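PDB 5U31: CRISPR-associated endonuclease Cas12b, which cleaves invading DNA that carries a protospacer adjacent motif, guided by an RNA and using a divalent metal cation. Local coordinates for residues 41-46 against 67-72; 76-81 against 91-96; 536-541 against 987-992; 542-547 against 606-611. The protein carries 3 engineered substitutions. All coordinates share one frame; numbering follows the deposited sequence.

Contacts 1 and 2 lie in the REC1 region and share helix 66-83. Contact 1 sets it against the end of helix 17-45 and is the more buried; contact 2, nearer the surface, sets it against the start of helix 93-107. No hydrogen bond crosses contact 1, whereas contact 2 adds a salt bridge and a doubly gripped carbonyl to its leucine packing. Contacts 3 and 4 belong to the RuvC domain, with centres about 57 Å and 64 Å from that of contact 1. Both are partly buried and mainly apolar, and they adjoin: Trp990 O of contact 3 lies 2.7 Å from Lys606 N of contact 4, probably a hydrogen bond, while strand 535-538 leads into helix 543-549.

Contact 1. Residues 41-46 against 67-72; sequences LSLLRQ and EECKAE
Gln46 sets its backbone and CB against Cys69 and Lys70, where helix 17-45 ends near the start of helix 66-83. The short helical segments are steeply inclined, at 110°, with axes 8.4 Å apart. Leu43, Gln46 and Cys69 form the buried part: Gln46 CA lies 3.8 Å from Cys69 CB, and the small thiol of Cys69 suits this approach, its SG facing Ser42 O at 4.0 Å. Gln46 leaves the helix with positive phi, and chi1 (45°) sets its CG between the backbone N and the carbonyl carbon. Its NE2 bonds to Leu44 O at 2.7 Å from above the carbonyl plane, so the buried amide nitrogen is satisfied locally. Leu97 of helix 93-107 also touches Gln46.

Leu43 fills the next position, both its methyls resting on partly exposed Glu72, with CD1 3.7 Å from OE2. The two side chains cross at about a right angle.

On the solvent side Lys70 lays its methylenes across Gln46, CG lying 3.6 Å from CB, and this long aliphatic chain stays partly exposed. With no hydrogen bond between the two segments, the join depends on van der Waals packing, part of it of carbon against polar groups; Gln46 NE2 is satisfied by Leu44 O and Glu72 OE1 by Lys64.

Contact 2. Residues 76-81 against 91-96; sequences RLRARQ and GSDDEL
The guanidinium of Arg78 is the flat group on which this contact turns: CD2 of Leu96 sits over the centre of one face, 3.5 Å above the plane, while acceptors line the edge. NH1 reaches Asp93 OD1 at 2.7 Å in a nearly straight salt bridge (171°), the oxygen lying almost in the guanidinium plane although the carboxylate itself is turned 40° from it. NH1 and NH2 together grip Gly91 O end-on, at 2.8 Å and 2.9 Å. At the same rim NH2 makes a weak bond to Gln81 OE1, one turn along the helix. The amide nitrogen of Gln81 is bonded elsewhere, to the carbonyls of Phe186 and Ala90.

Beneath this polar rim is a small apolar layer. Leu77 CD1 lies 4.0 Å from Leu96 CB, the two side chains running past each other in opposite directions, and Phe186 also touches Leu96. Gly91, with phi 79°, takes a backbone form that suits glycine and turns its carbonyl to Arg78. Next to it Ser92 and Glu95 form a capping box: Glu95 N bonds to Ser92 OG at 3.2 Å, and Ser92 N bonds to Glu95 OE2 in return. One positive group thus ties helix 66-83 to the start of helix 93-107 through a carboxylate and a main-chain oxygen, and Asp93 in the first turn probably also balances the helix dipole.

Contact 3. Residues 536-541 against 987-992; sequences AFVHFD and QRLWSD
Val538 and Leu989 make the apolar heart of this contact. CG2 of Val538 fits between the two branches of Leu989, 3.5 Å from CD2 and 3.6 Å from CD1, the side chains crossing at about a right angle. The same methyl comes obliquely to Trp990 CZ3 at 4.3 Å, and Ala536, small enough for the strand to lie close, adds its CB beside Leu989 CD2. Branched valine suits the strand, and leucine the inner side of the helix.

A second group of contacts joins the Phe540 ring to oxygens. Leu989 O stands at its edge, 3.7 Å from CZ, and Asp992 OD1 is also near the ring plane, 3.9 Å from CE2. Trp990 O, which also meets Lys606 N, lies obliquely, 3.4 Å from CE1. Such C-H edges are weakly positive and probably suit the carbonyl oxygens at the helix end. Val538 CG1 covers one face of the ring, offset toward the rim.

No hydrogen bond crosses between the two segments; within 987-992, Ser991 OG bonds to Gln987 O at 2.9 Å, and Asp992, with phi 52°, closes the helix in a Schellman motif. Lys606 forms a weak ion pair with Asp992. Helix 977-990, bearing the engineered Ala978 at an active-site position, packs on hairpin 527-538, itself hydrogen-bonded to Thr893, and on strands 845-850 and 890-895 of the RNase H-like RuvC fold.

Contact 4. Residues 542-547 against 606-611; sequences KLSDYL and KGNDNL
Helix 543-549, whose Leu543, Ser544 and Leu547 meet Asn608 and Leu611, is held by a backbone bond from Tyr546 N to Lys542 O at 3.2 Å; the next, from Leu547 to Leu543, is weak. Across the contact no hydrogen bond is made, and Leu611, buried like Leu543, does most of the joining. Its fork straddles one helical turn: CD1 lies 3.5 Å from Leu543 CD1, and CD2 lies 3.8 Å from Leu547 CD1. In both pairs the side chains pass each other in opposite directions. Leu543 holds CG between its backbone N and carbonyl carbon (chi1 55°), and its CD1 does the touching.

Residues 606-611 form the turn of a beta hairpin, linking strands 602-604 and 611-621 of the mixed RuvC sheet, so the short helix packs by this hairpin and strand 578-587 of that sheet. Gly607 has phi 92° and psi -77°, angles that suit glycine in the turn. Val585, on strand 578-587, also touches Leu547.

Asn608, partly exposed, lays its amide group against Leu543, with CG 3.8 Å from CD1, and the end of its side chain lies near Ser544. Small Ser544, also partly exposed, lets the turn come close here; its OG makes a weak bond back to Asp541 O.

Contact 1. Residues 41-46 against 67-72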
# COMPACT_ATOMS: atom_id res chain seq x y z
N LEU A 41 -27.59 -6.72 18.97
CA LEU A 41 -27.19 -7.77 18.04
C LEU A 41 -26.17 -8.71 18.67
O LEU A 41 -26.23 -9.93 18.46
CB LEU A 41 -26.64 -7.15 16.76
CG LEU A 41 -27.65 -6.42 15.88
CD1 LEU A 41 -26.94 -5.71 14.74
CD2 LEU A 41 -28.68 -7.41 15.35
N SER A 42 -25.22 -8.17 19.44
CA SER A 42 -24.19 -9.01 20.04
C SER A 42 -24.77 -9.97 21.06
O SER A 42 -24.23 -11.07 21.25
CB SER A 42 -23.10 -8.14 20.67
OG SER A 42 -23.63 -7.32 21.70
N LEU A 43 -25.85 -9.58 21.75
CA LEU A 43 -26.47 -10.50 22.69
C LEU A 43 -27.24 -11.60 21.96
O LEU A 43 -27.20 -12.77 22.37
CB LEU A 43 -27.38 -9.74 23.65
CG LEU A 43 -26.68 -8.67 24.49
CD1 LEU A 43 -27.68 -7.92 25.33
CD2 LEU A 43 -25.62 -9.30 25.36
N LEU A 44 -27.96 -11.25 20.89
CA LEU A 44 -28.64 -12.28 20.11
C LEU A 44 -27.65 -13.31 19.58
O LEU A 44 -27.98 -14.50 19.47
CB LEU A 44 -29.41 -11.65 18.95
CG LEU A 44 -30.44 -10.59 19.32
CD1 LEU A 44 -31.03 -9.97 18.07
CD2 LEU A 44 -31.53 -11.18 20.21
N ARG A 45 -26.43 -12.87 19.27
CA ARG A 45 -25.41 -13.76 18.73
C ARG A 45 -25.00 -14.83 19.74
O ARG A 45 -24.69 -15.96 19.34
CB ARG A 45 -24.20 -12.92 18.31
CG ARG A 45 -23.02 -13.68 17.78
CD ARG A 45 -21.94 -12.72 17.32
NE ARG A 45 -20.73 -13.43 16.94
CZ ARG A 45 -19.70 -13.64 17.76
NH1 ARG A 45 -19.75 -13.19 19.00
NH2 ARG A 45 -18.64 -14.30 17.33
N GLN A 46 -25.03 -14.49 21.03
CA GLN A 46 -24.66 -15.36 22.15
C GLN A 46 -23.46 -16.25 21.84
O GLN A 46 -23.48 -17.47 22.02
CB GLN A 46 -25.85 -16.18 22.65
CG GLN A 46 -26.70 -16.83 21.58
CD GLN A 46 -28.15 -16.94 22.00
OE1 GLN A 46 -28.52 -17.85 22.74
NE2 GLN A 46 -28.97 -16.01 21.54
N GLU A 67 -21.69 -17.51 27.87
CA GLU A 67 -22.62 -17.58 28.99
C GLU A 67 -22.98 -16.19 29.49
O GLU A 67 -24.15 -15.92 29.81
CB GLU A 67 -22.02 -18.42 30.12
CG GLU A 67 -21.80 -19.88 29.75
CD GLU A 67 -21.20 -20.69 30.89
OE1 GLU A 67 -20.74 -20.09 31.88
OE2 GLU A 67 -21.19 -21.94 30.79
N GLU A 68 -22.01 -15.28 29.53
CA GLU A 68 -22.30 -13.89 29.87
C GLU A 68 -23.32 -13.28 28.92
O GLU A 68 -24.20 -12.52 29.35
CB GLU A 68 -21.01 -13.07 29.87
CG GLU A 68 -20.17 -13.18 31.13
CD GLU A 68 -18.85 -12.42 31.03
OE1 GLU A 68 -18.01 -12.79 30.18
OE2 GLU A 68 -18.66 -11.44 31.78
N CYS A 69 -23.23 -13.61 27.63
CA CYS A 69 -24.19 -13.10 26.66
C CYS A 69 -25.57 -13.68 26.90
O CYS A 69 -26.56 -12.95 27.03
CB CYS A 69 -23.74 -13.41 25.24
SG CYS A 69 -22.47 -12.33 24.58
N LYS A 70 -25.67 -15.01 26.93
CA LYS A 70 -26.96 -15.66 27.12
C LYS A 70 -27.62 -15.20 28.41
O LYS A 70 -28.82 -14.90 28.43
CB LYS A 70 -26.78 -17.18 27.11
CG LYS A 70 -25.99 -17.66 25.91
CD LYS A 70 -26.04 -19.15 25.76
CE LYS A 70 -25.27 -19.57 24.53
NZ LYS A 70 -25.42 -21.02 24.25
N ALA A 71 -26.84 -15.11 29.50
CA ALA A 71 -27.40 -14.68 30.78
C ALA A 71 -27.93 -13.26 30.69
O ALA A 71 -28.98 -12.94 31.26
CB ALA A 71 -26.34 -14.79 31.87
N GLU A 72 -27.21 -12.38 29.99
CA GLU A 72 -27.67 -11.01 29.83
C GLU A 72 -28.81 -10.93 28.82
O GLU A 72 -29.73 -10.13 28.98
CB GLU A 72 -26.51 -10.11 29.40
CG GLU A 72 -26.88 -8.65 29.23
CD GLU A 72 -25.68 -7.83 28.81
OE1 GLU A 72 -24.55 -8.34 28.92
OE2 GLU A 72 -25.87 -6.68 28.35

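Contact 2. Residues 76-81 against 91-96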
# COMPACT_ATOMS: atom_id res chain seq x y z
N ARG A 76 -32.75 -9.45 29.49
CA ARG A 76 -33.49 -8.49 28.68
C ARG A 76 -34.80 -9.07 28.18
O ARG A 76 -35.84 -8.39 28.20
CB ARG A 76 -32.65 -8.01 27.50
CG ARG A 76 -31.49 -7.14 27.89
CD ARG A 76 -31.02 -6.33 26.70
NE ARG A 76 -29.71 -5.73 26.94
CZ ARG A 76 -29.13 -4.86 26.12
NH1 ARG A 76 -29.75 -4.48 25.01
NH2 ARG A 76 -27.94 -4.36 26.42
N LEU A 77 -34.78 -10.33 27.73
CA LEU A 77 -35.99 -10.93 27.17
C LEU A 77 -37.06 -11.09 28.24
O LEU A 77 -38.23 -10.79 28.01
CB LEU A 77 -35.67 -12.27 26.52
CG LEU A 77 -34.63 -12.27 25.40
CD1 LEU A 77 -34.55 -13.63 24.72
CD2 LEU A 77 -34.93 -11.18 24.40
N ARG A 78 -36.67 -11.58 29.42
CA ARG A 78 -37.65 -11.77 30.49
C ARG A 78 -38.24 -10.44 30.93
O ARG A 78 -39.45 -10.33 31.16
CB ARG A 78 -37.01 -12.48 31.69
CG ARG A 78 -36.51 -13.89 31.42
CD ARG A 78 -37.61 -14.79 30.91
NE ARG A 78 -37.13 -16.17 30.78
CZ ARG A 78 -37.85 -17.16 30.27
NH1 ARG A 78 -37.35 -18.38 30.19
NH2 ARG A 78 -39.08 -16.92 29.83
N ALA A 79 -37.39 -9.42 31.05
CA ALA A 79 -37.86 -8.10 31.44
C ALA A 79 -38.74 -7.49 30.36
O ALA A 79 -39.66 -6.73 30.67
CB ALA A 79 -36.68 -7.19 31.74
N ARG A 80 -38.48 -7.81 29.09
CA ARG A 80 -39.33 -7.33 28.01
C ARG A 80 -40.70 -8.00 28.04
O ARG A 80 -41.72 -7.34 27.82
CB ARG A 80 -38.64 -7.56 26.67
CG ARG A 80 -39.48 -7.22 25.45
CD ARG A 80 -40.08 -5.84 25.55
NE ARG A 80 -39.08 -4.79 25.49
CZ ARG A 80 -39.37 -3.50 25.36
NH1 ARG A 80 -40.63 -3.12 25.25
NH2 ARG A 80 -38.40 -2.60 25.31
N GLN A 81 -40.75 -9.31 28.30
CA GLN A 81 -42.03 -9.98 28.46
C GLN A 81 -42.87 -9.30 29.53
O GLN A 81 -44.08 -9.12 29.37
CB GLN A 81 -41.82 -11.45 28.79
CG GLN A 81 -41.17 -12.26 27.68
CD GLN A 81 -40.92 -13.71 28.07
OE1 GLN A 81 -40.54 -14.01 29.20
NE2 GLN A 81 -41.14 -14.62 27.14
N GLY A 91 -42.00 -19.37 27.64
CA GLY A 91 -40.93 -20.06 26.94
C GLY A 91 -39.77 -20.41 27.84
O GLY A 91 -39.39 -19.63 28.71
N SER A 92 -39.18 -21.58 27.64
CA SER A 92 -38.02 -21.94 28.43
C SER A 92 -36.82 -21.10 28.01
O SER A 92 -36.81 -20.47 26.94
CB SER A 92 -37.72 -23.43 28.29
OG SER A 92 -37.31 -23.73 26.97
N ASP A 93 -35.80 -21.09 28.87
CA ASP A 93 -34.56 -20.39 28.52
C ASP A 93 -34.02 -20.86 27.18
O ASP A 93 -33.63 -20.05 26.34
CB ASP A 93 -33.51 -20.61 29.61
CG ASP A 93 -33.72 -19.69 30.80
OD1 ASP A 93 -34.76 -19.00 30.85
OD2 ASP A 93 -32.83 -19.66 31.69
N ASP A 94 -34.01 -22.18 26.95
CA ASP A 94 -33.44 -22.69 25.72
C ASP A 94 -34.27 -22.30 24.51
O ASP A 94 -33.72 -21.95 23.45
CB ASP A 94 -33.28 -24.21 25.81
CG ASP A 94 -32.41 -24.76 24.70
OD1 ASP A 94 -32.96 -25.12 23.64
OD2 ASP A 94 -31.18 -24.82 24.89
N GLU A 95 -35.60 -22.33 24.63
CA GLU A 95 -36.45 -21.89 23.52
C GLU A 95 -36.16 -20.44 23.15
O GLU A 95 -35.98 -20.12 21.97
CB GLU A 95 -37.92 -22.07 23.88
CG GLU A 95 -38.34 -23.52 24.02
CD GLU A 95 -39.81 -23.67 24.34
OE1 GLU A 95 -40.50 -24.42 23.61
OE2 GLU A 95 -40.29 -23.04 25.32
N LEU A 96 -36.09 -19.56 24.15
CA LEU A 96 -35.84 -18.15 23.89
C LEU A 96 -34.45 -17.92 23.31
O LEU A 96 -34.28 -17.08 22.42
CB LEU A 96 -36.02 -17.34 25.17
CG LEU A 96 -37.36 -16.65 25.42
CD1 LEU A 96 -38.52 -17.57 25.09
CD2 LEU A 96 -37.41 -16.22 26.86

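Contact 3. Residues 536-541 against 987-992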
# COMPACT_ATOMS: atom_id res chain seq x y z
N ALA A 536 -3.45 -7.54 -18.15
CA ALA A 536 -3.94 -7.16 -19.46
C ALA A 536 -3.63 -8.23 -20.49
O ALA A 536 -2.50 -8.74 -20.56
CB ALA A 536 -3.32 -5.83 -19.89
N PHE A 537 -4.63 -8.56 -21.30
CA PHE A 537 -4.47 -9.48 -22.42
C PHE A 537 -5.25 -8.94 -23.61
O PHE A 537 -6.38 -8.48 -23.46
CB PHE A 537 -4.94 -10.90 -22.06
CG PHE A 537 -4.05 -11.61 -21.07
CD1 PHE A 537 -2.89 -12.23 -21.50
CD2 PHE A 537 -4.38 -11.66 -19.73
CE1 PHE A 537 -2.06 -12.88 -20.60
CE2 PHE A 537 -3.56 -12.31 -18.82
CZ PHE A 537 -2.40 -12.93 -19.26
N VAL A 538 -4.63 -9.00 -24.79
CA VAL A 538 -5.20 -8.42 -26.00
C VAL A 538 -5.97 -9.48 -26.76
O VAL A 538 -5.47 -10.58 -27.01
CB VAL A 538 -4.09 -7.82 -26.88
CG1 VAL A 538 -4.63 -7.51 -28.26
CG2 VAL A 538 -3.54 -6.56 -26.26
N HIS A 539 -7.20 -9.14 -27.16
CA HIS A 539 -7.99 -9.97 -28.07
C HIS A 539 -7.52 -9.68 -29.49
O HIS A 539 -8.07 -8.83 -30.19
CB HIS A 539 -9.48 -9.68 -27.91
CG HIS A 539 -10.11 -10.39 -26.75
ND1 HIS A 539 -10.92 -11.49 -26.91
CD2 HIS A 539 -10.05 -10.15 -25.42
CE1 HIS A 539 -11.33 -11.90 -25.72
NE2 HIS A 539 -10.82 -11.10 -24.80
N PHE A 540 -6.48 -10.40 -29.93
CA PHE A 540 -5.92 -10.17 -31.25
C PHE A 540 -6.92 -10.44 -32.37
O PHE A 540 -6.78 -9.90 -33.46
CB PHE A 540 -4.66 -11.02 -31.45
CG PHE A 540 -3.62 -10.81 -30.39
CD1 PHE A 540 -2.76 -9.72 -30.45
CD2 PHE A 540 -3.49 -11.70 -29.34
CE1 PHE A 540 -1.80 -9.52 -29.48
CE2 PHE A 540 -2.53 -11.51 -28.36
CZ PHE A 540 -1.68 -10.42 -28.43
N ASP A 541 -7.94 -11.28 -32.11
CA ASP A 541 -8.97 -11.52 -33.12
C ASP A 541 -9.75 -10.25 -33.44
O ASP A 541 -10.06 -9.99 -34.61
CB ASP A 541 -9.92 -12.61 -32.64
CG ASP A 541 -9.41 -14.01 -32.93
OD1 ASP A 541 -8.39 -14.14 -33.63
OD2 ASP A 541 -10.04 -14.98 -32.45
N GLN A 987 6.01 -4.07 -25.61
CA GLN A 987 6.40 -5.17 -26.49
C GLN A 987 5.80 -6.50 -26.04
O GLN A 987 5.47 -7.35 -26.87
CB GLN A 987 7.92 -5.26 -26.56
CG GLN A 987 8.45 -6.29 -27.55
CD GLN A 987 8.61 -7.67 -26.94
OE1 GLN A 987 8.80 -7.81 -25.73
NE2 GLN A 987 8.53 -8.70 -27.77
N ARG A 988 5.64 -6.69 -24.73
CA ARG A 988 5.04 -7.91 -24.21
C ARG A 988 3.53 -7.95 -24.42
O ARG A 988 2.95 -9.04 -24.48
CB ARG A 988 5.37 -8.07 -22.73
CG ARG A 988 6.84 -8.20 -22.47
CD ARG A 988 7.16 -8.40 -21.02
NE ARG A 988 8.58 -8.67 -20.85
CZ ARG A 988 9.13 -9.07 -19.72
NH1 ARG A 988 8.39 -9.24 -18.64
NH2 ARG A 988 10.44 -9.30 -19.66
N LEU A 989 2.89 -6.79 -24.52
CA LEU A 989 1.45 -6.75 -24.76
C LEU A 989 1.11 -7.30 -26.13
O LEU A 989 0.29 -8.22 -26.26
CB LEU A 989 0.94 -5.31 -24.62
CG LEU A 989 -0.44 -5.02 -24.03
CD1 LEU A 989 -1.24 -4.12 -24.95
CD2 LEU A 989 -1.19 -6.29 -23.72
N TRP A 990 1.75 -6.77 -27.17
CA TRP A 990 1.40 -7.09 -28.55
C TRP A 990 1.91 -8.45 -29.01
O TRP A 990 1.53 -8.89 -30.10
CB TRP A 990 1.93 -6.01 -29.49
CG TRP A 990 1.55 -4.63 -29.09
CD1 TRP A 990 2.38 -3.63 -28.66
CD2 TRP A 990 0.22 -4.08 -29.04
NE1 TRP A 990 1.66 -2.50 -28.37
CE2 TRP A 990 0.33 -2.75 -28.59
CE3 TRP A 990 -1.05 -4.59 -29.34
CZ2 TRP A 990 -0.78 -1.92 -28.43
CZ3 TRP A 990 -2.15 -3.76 -29.18
CH2 TRP A 990 -2.00 -2.45 -28.73
N SER A 991 2.75 -9.12 -28.22
CA SER A 991 3.30 -10.41 -28.61
C SER A 991 2.86 -11.55 -27.71
O SER A 991 3.33 -12.68 -27.91
CB SER A 991 4.84 -10.35 -28.62
OG SER A 991 5.34 -10.23 -27.30
N ASP A 992 1.97 -11.30 -26.75
CA ASP A 992 1.53 -12.31 -25.79
C ASP A 992 2.73 -12.99 -25.13
O ASP A 992 2.91 -14.20 -25.19
CB ASP A 992 0.62 -13.35 -26.46
CG ASP A 992 -0.35 -13.98 -25.49
OD1 ASP A 992 -1.46 -14.36 -25.93
OD2 ASP A 992 -0.02 -14.09 -24.29

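Contact 4. Residues 542-547 against 606-611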
# COMPACT_ATOMS: atom_id res chain seq x y z
N LYS A 542 -10.05 -9.46 -32.42
CA LYS A 542 -11.07 -8.42 -32.54
C LYS A 542 -10.53 -7.05 -32.92
O LYS A 542 -11.31 -6.21 -33.37
CB LYS A 542 -11.84 -8.31 -31.22
CG LYS A 542 -12.46 -9.62 -30.75
CD LYS A 542 -13.09 -9.48 -29.37
CE LYS A 542 -13.65 -10.81 -28.88
NZ LYS A 542 -14.28 -10.71 -27.54
N LEU A 543 -9.23 -6.80 -32.76
CA LEU A 543 -8.74 -5.45 -33.04
C LEU A 543 -8.57 -5.17 -34.53
O LEU A 543 -8.34 -4.01 -34.89
CB LEU A 543 -7.43 -5.19 -32.30
CG LEU A 543 -6.22 -6.11 -32.47
CD1 LEU A 543 -5.43 -5.77 -33.70
CD2 LEU A 543 -5.34 -5.96 -31.26
N SER A 544 -8.68 -6.18 -35.39
CA SER A 544 -8.67 -5.91 -36.82
C SER A 544 -9.95 -5.20 -37.25
O SER A 544 -9.91 -4.24 -38.03
CB SER A 544 -8.49 -7.21 -37.60
OG SER A 544 -9.49 -8.15 -37.25
N ASP A 545 -11.10 -5.65 -36.74
CA ASP A 545 -12.38 -5.02 -37.06
C ASP A 545 -12.60 -3.73 -36.28
O ASP A 545 -13.32 -2.85 -36.76
CB ASP A 545 -13.53 -5.99 -36.76
CG ASP A 545 -13.52 -7.19 -37.67
OD1 ASP A 545 -13.10 -7.06 -38.84
OD2 ASP A 545 -13.93 -8.28 -37.20
N TYR A 546 -12.02 -3.61 -35.09
CA TYR A 546 -12.20 -2.41 -34.29
C TYR A 546 -11.61 -1.19 -35.00
O TYR A 546 -12.26 -0.14 -35.08
CB TYR A 546 -11.56 -2.59 -32.91
CG TYR A 546 -11.73 -1.39 -31.99
CD1 TYR A 546 -12.85 -1.27 -31.17
CD2 TYR A 546 -10.78 -0.38 -31.95
CE1 TYR A 546 -13.01 -0.18 -30.33
CE2 TYR A 546 -10.93 0.71 -31.12
CZ TYR A 546 -12.04 0.81 -30.32
OH TYR A 546 -12.19 1.90 -29.50
N LEU A 547 -10.39 -1.31 -35.52
CA LEU A 547 -9.81 -0.21 -36.28
C LEU A 547 -10.65 0.13 -37.50
O LEU A 547 -10.71 1.29 -37.91
CB LEU A 547 -8.38 -0.55 -36.70
CG LEU A 547 -7.28 -0.13 -35.73
CD1 LEU A 547 -5.93 -0.31 -36.39
CD2 LEU A 547 -7.47 1.31 -35.30
N LYS A 606 0.88 -9.92 -32.50
CA LYS A 606 0.55 -11.32 -32.71
C LYS A 606 -0.79 -11.44 -33.43
O LYS A 606 -1.73 -10.69 -33.17
CB LYS A 606 0.51 -12.07 -31.38
CG LYS A 606 0.12 -13.53 -31.46
CD LYS A 606 0.03 -14.13 -30.07
CE LYS A 606 -0.39 -15.59 -30.10
NZ LYS A 606 -0.46 -16.17 -28.73
N GLY A 607 -0.86 -12.39 -34.37
CA GLY A 607 -2.09 -12.63 -35.10
C GLY A 607 -2.17 -11.85 -36.40
O GLY A 607 -1.96 -12.41 -37.48
N ASN A 608 -2.46 -10.56 -36.30
CA ASN A 608 -2.59 -9.71 -37.48
C ASN A 608 -1.21 -9.39 -38.03
O ASN A 608 -0.38 -8.78 -37.34
CB ASN A 608 -3.34 -8.42 -37.14
CG ASN A 608 -4.24 -8.58 -35.94
OD1 ASN A 608 -3.86 -9.17 -34.93
ND2 ASN A 608 -5.46 -8.06 -36.04
N ASP A 609 -0.96 -9.78 -39.27
CA ASP A 609 0.27 -9.41 -39.95
C ASP A 609 0.17 -8.05 -40.63
O ASP A 609 1.21 -7.48 -40.99
CB ASP A 609 0.65 -10.46 -40.99
CG ASP A 609 0.96 -11.81 -40.37
OD1 ASP A 609 1.49 -11.83 -39.24
OD2 ASP A 609 0.66 -12.84 -41.00
N ASN A 610 -1.04 -7.53 -40.81
CA ASN A 610 -1.21 -6.22 -41.44
C ASN A 610 -1.05 -5.08 -40.44
O ASN A 610 -0.79 -3.95 -40.85
CB ASN A 610 -2.58 -6.16 -42.12
CG ASN A 610 -2.70 -4.99 -43.09
OD1 ASN A 610 -1.70 -4.44 -43.55
ND2 ASN A 610 -3.94 -4.61 -43.40
N LEU A 611 -1.17 -5.36 -39.15
CA LEU A 611 -1.18 -4.34 -38.11
C LEU A 611 0.10 -4.38 -37.29
O LEU A 611 0.66 -5.45 -37.03
CB LEU A 611 -2.39 -4.52 -37.19
CG LEU A 611 -3.74 -4.20 -37.84
CD1 LEU A 611 -4.87 -4.44 -36.87
CD2 LEU A 611 -3.76 -2.77 -38.36